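Local coordinates for protein exopolygalacturonate lyase (Vibrio vulnificus, PDB 5A29) that probably cleaves pectate by beta-elimination as a metal-dependent, manganese-binding polysaccharide lyase of family 2, releasing products from chain ends, at residues 85-90 with 515-520. Sequence-based numbering, arbitrary orientation. Where two conformers were deposited one is given.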
loop_
_atom_site.group_PDB
_atom_site.type_symbol
_atom_site.label_atom_id
_atom_site.label_comp_id
_atom_site.label_asym_id
_atom_site.label_seq_id
_atom_site.Cartn_x
_atom_site.Cartn_y
_atom_site.Cartn_z
ATOM N N ALA A 85 11.258 6.819 -1.797
ATOM C CA ALA A 85 10.203 5.795 -1.575
ATOM C C ALA A 85 8.793 6.453 -1.320
ATOM O O ALA A 85 7.753 5.796 -1.450
ATOM C CB ALA A 85 10.579 4.903 -0.389
ATOM N N ASN A 86 8.793 7.737 -0.930
ATOM C CA ASN A 86 7.572 8.505 -0.638
ATOM C C ASN A 86 7.156 9.426 -1.828
ATOM O O ASN A 86 6.447 10.423 -1.612
ATOM C CB ASN A 86 7.811 9.421 0.606
ATOM C CG ASN A 86 8.108 8.614 1.878
ATOM O OD1 ASN A 86 7.953 7.396 1.887
ATOM N ND2 ASN A 86 8.549 9.281 2.938
ATOM N N GLN A 87 7.721 9.194 -3.011
ATOM C CA GLN A 87 7.512 10.091 -4.166
ATOM C C GLN A 87 7.103 9.304 -5.370
ATOM O O GLN A 87 6.976 9.859 -6.452
ATOM C CB GLN A 87 8.803 10.838 -4.487
ATOM C CG GLN A 87 9.256 11.659 -3.266
ATOM C CD GLN A 87 10.612 12.325 -3.500
ATOM O OE1 GLN A 87 11.155 12.301 -4.609
ATOM N NE2 GLN A 87 11.166 12.884 -2.447
ATOM N N GLN A 88 6.834 8.002 -5.200
ATOM C CA GLN A 88 6.497 7.188 -6.393
ATOM C C GLN A 88 5.172 7.631 -7.020
ATOM O O GLN A 88 4.984 7.489 -8.247
ATOM C CB GLN A 88 6.495 5.667 -6.041
ATOM C CG GLN A 88 7.829 5.218 -5.388
ATOM C CD GLN A 88 8.949 5.231 -6.427
ATOM O OE1 GLN A 88 8.827 4.577 -7.452
ATOM N NE2 GLN A 88 9.997 6.053 -6.220
ATOM N N ASN A 89 4.226 8.065 -6.183
ATOM C CA ASN A 89 2.957 8.509 -6.748
ATOM C C ASN A 89 3.071 9.835 -7.488
ATOM O O ASN A 89 2.296 10.089 -8.386
ATOM C CB ASN A 89 1.866 8.563 -5.728
ATOM C CG ASN A 89 1.528 7.212 -5.250
ATOM O OD1 ASN A 89 1.241 6.309 -6.063
ATOM N ND2 ASN A 89 1.480 7.056 -3.917
ATOM N N PHE A 90 4.023 10.657 -7.082
ATOM C CA PHE A 90 4.321 11.864 -7.874
ATOM C C PHE A 90 4.940 11.554 -9.229
ATOM O O PHE A 90 4.573 12.187 -10.227
ATOM C CB PHE A 90 5.181 12.852 -7.055
ATOM C CG PHE A 90 5.333 14.205 -7.725
ATOM C CD1 PHE A 90 4.230 15.087 -7.756
ATOM C CD2 PHE A 90 6.504 14.544 -8.412
ATOM C CE1 PHE A 90 4.345 16.326 -8.415
ATOM C CE2 PHE A 90 6.631 15.768 -9.042
ATOM C CZ PHE A 90 5.536 16.651 -9.066
ATOM N N ALA A 515 2.013 19.536 3.210
ATOM C CA ALA A 515 1.427 18.712 2.145
ATOM C C ALA A 515 2.466 17.643 1.770
ATOM O O ALA A 515 3.639 17.941 1.689
ATOM C CB ALA A 515 1.115 19.563 0.900
ATOM N N SER A 516 2.022 16.409 1.514
ATOM C CA SER A 516 2.922 15.362 0.977
ATOM C C SER A 516 2.850 15.338 -0.527
ATOM O O SER A 516 1.774 15.361 -1.112
ATOM C CB SER A 516 2.503 13.937 1.526
ATOM O OG SER A 516 3.170 12.969 0.721
ATOM N N ILE A 517 3.986 15.243 -1.197
ATOM C CA ILE A 517 3.924 15.115 -2.643
ATOM C C ILE A 517 3.585 13.690 -3.119
ATOM O O ILE A 517 3.536 13.428 -4.321
ATOM C CB ILE A 517 5.233 15.557 -3.352
ATOM C CG1 ILE A 517 6.404 14.559 -3.141
ATOM C CG2 ILE A 517 5.666 16.927 -2.873
ATOM C CD1 ILE A 517 7.509 14.837 -4.148
ATOM N N ASP A 518 3.296 12.803 -2.190
ATOM C CA ASP A 518 2.758 11.480 -2.622
ATOM C C ASP A 518 1.243 11.431 -2.664
ATOM O O ASP A 518 0.670 10.388 -2.817
ATOM C CB ASP A 518 3.270 10.377 -1.689
ATOM C CG ASP A 518 3.826 9.143 -2.476
ATOM O OD1 ASP A 518 4.274 9.348 -3.645
ATOM O OD2 ASP A 518 3.866 8.016 -1.880
ATOM N N ALA A 519 0.576 12.589 -2.569
ATOM C CA ALA A 519 -0.902 12.650 -2.679
ATOM C C ALA A 519 -1.395 11.865 -3.942
ATOM O O ALA A 519 -0.818 11.945 -5.046
ATOM C CB ALA A 519 -1.309 14.129 -2.797
ATOM N N ILE A 520 -2.506 11.182 -3.798
ATOM C CA ILE A 520 -2.985 10.411 -4.969
ATOM C C ILE A 520 -4.116 11.116 -5.723
ATOM O O ILE A 520 -4.521 10.683 -6.790
ATOM C CB ILE A 520 -3.460 9.033 -4.542
ATOM C CG1 ILE A 520 -4.579 9.199 -3.527
ATOM C CG2 ILE A 520 -2.281 8.209 -4.005
ATOM C CD1 ILE A 520 -5.361 7.952 -3.352
HETATM O O HOH W 1 5.602 6.437 -2.918
HETATM O O HOH W 2 5.863 12.425 0.350
HETATM O O HOH W 3 -0.620 11.023 -7.675
#
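Asp518 reaches from a loop more than 400 residues further along the chain to the first turn of helix 88-101, whose N-cap is Gln87: its OD1 accepts the backbone N-H of Asn89 at 2.8 Å, on the syn side but 28° out of the carboxylate plane, with a bent N-H...O angle of 140°. Water 1 completes the grip, donating to Asp518 OD2 (2.6 Å) and to Ala85 O while accepting from Gln88 N. The N-terminal end of the helix would be expected to favour the charged carboxylate, although two acceptors, Asn86 O and Asp518 OD1, lie only 3.2 Å apart. The aspartate sits in a type I turn from Ser516 to Ala519, and an ST turn braces it, Ser516 OG accepting from Asp518 N at 2.9 Å. This turn follows strand 514-516, which pairs antiparallel with strand 60-62, so the two-stranded sheet is joined to the start of the helix. Gln87 runs extended past CG, and its CG rests on Ile517 CD1 (3.7 Å) while its NE2 bonds to Leu57 O and Asp59 OD1. Phe90 CB lies 3.2 Å from Ile517 O, and the Phe90 side chain also packs on Val43 and Leu44 of helix 27-46. Beyond the aspartate, water 3 bridges Asn89 O and Ala519 O.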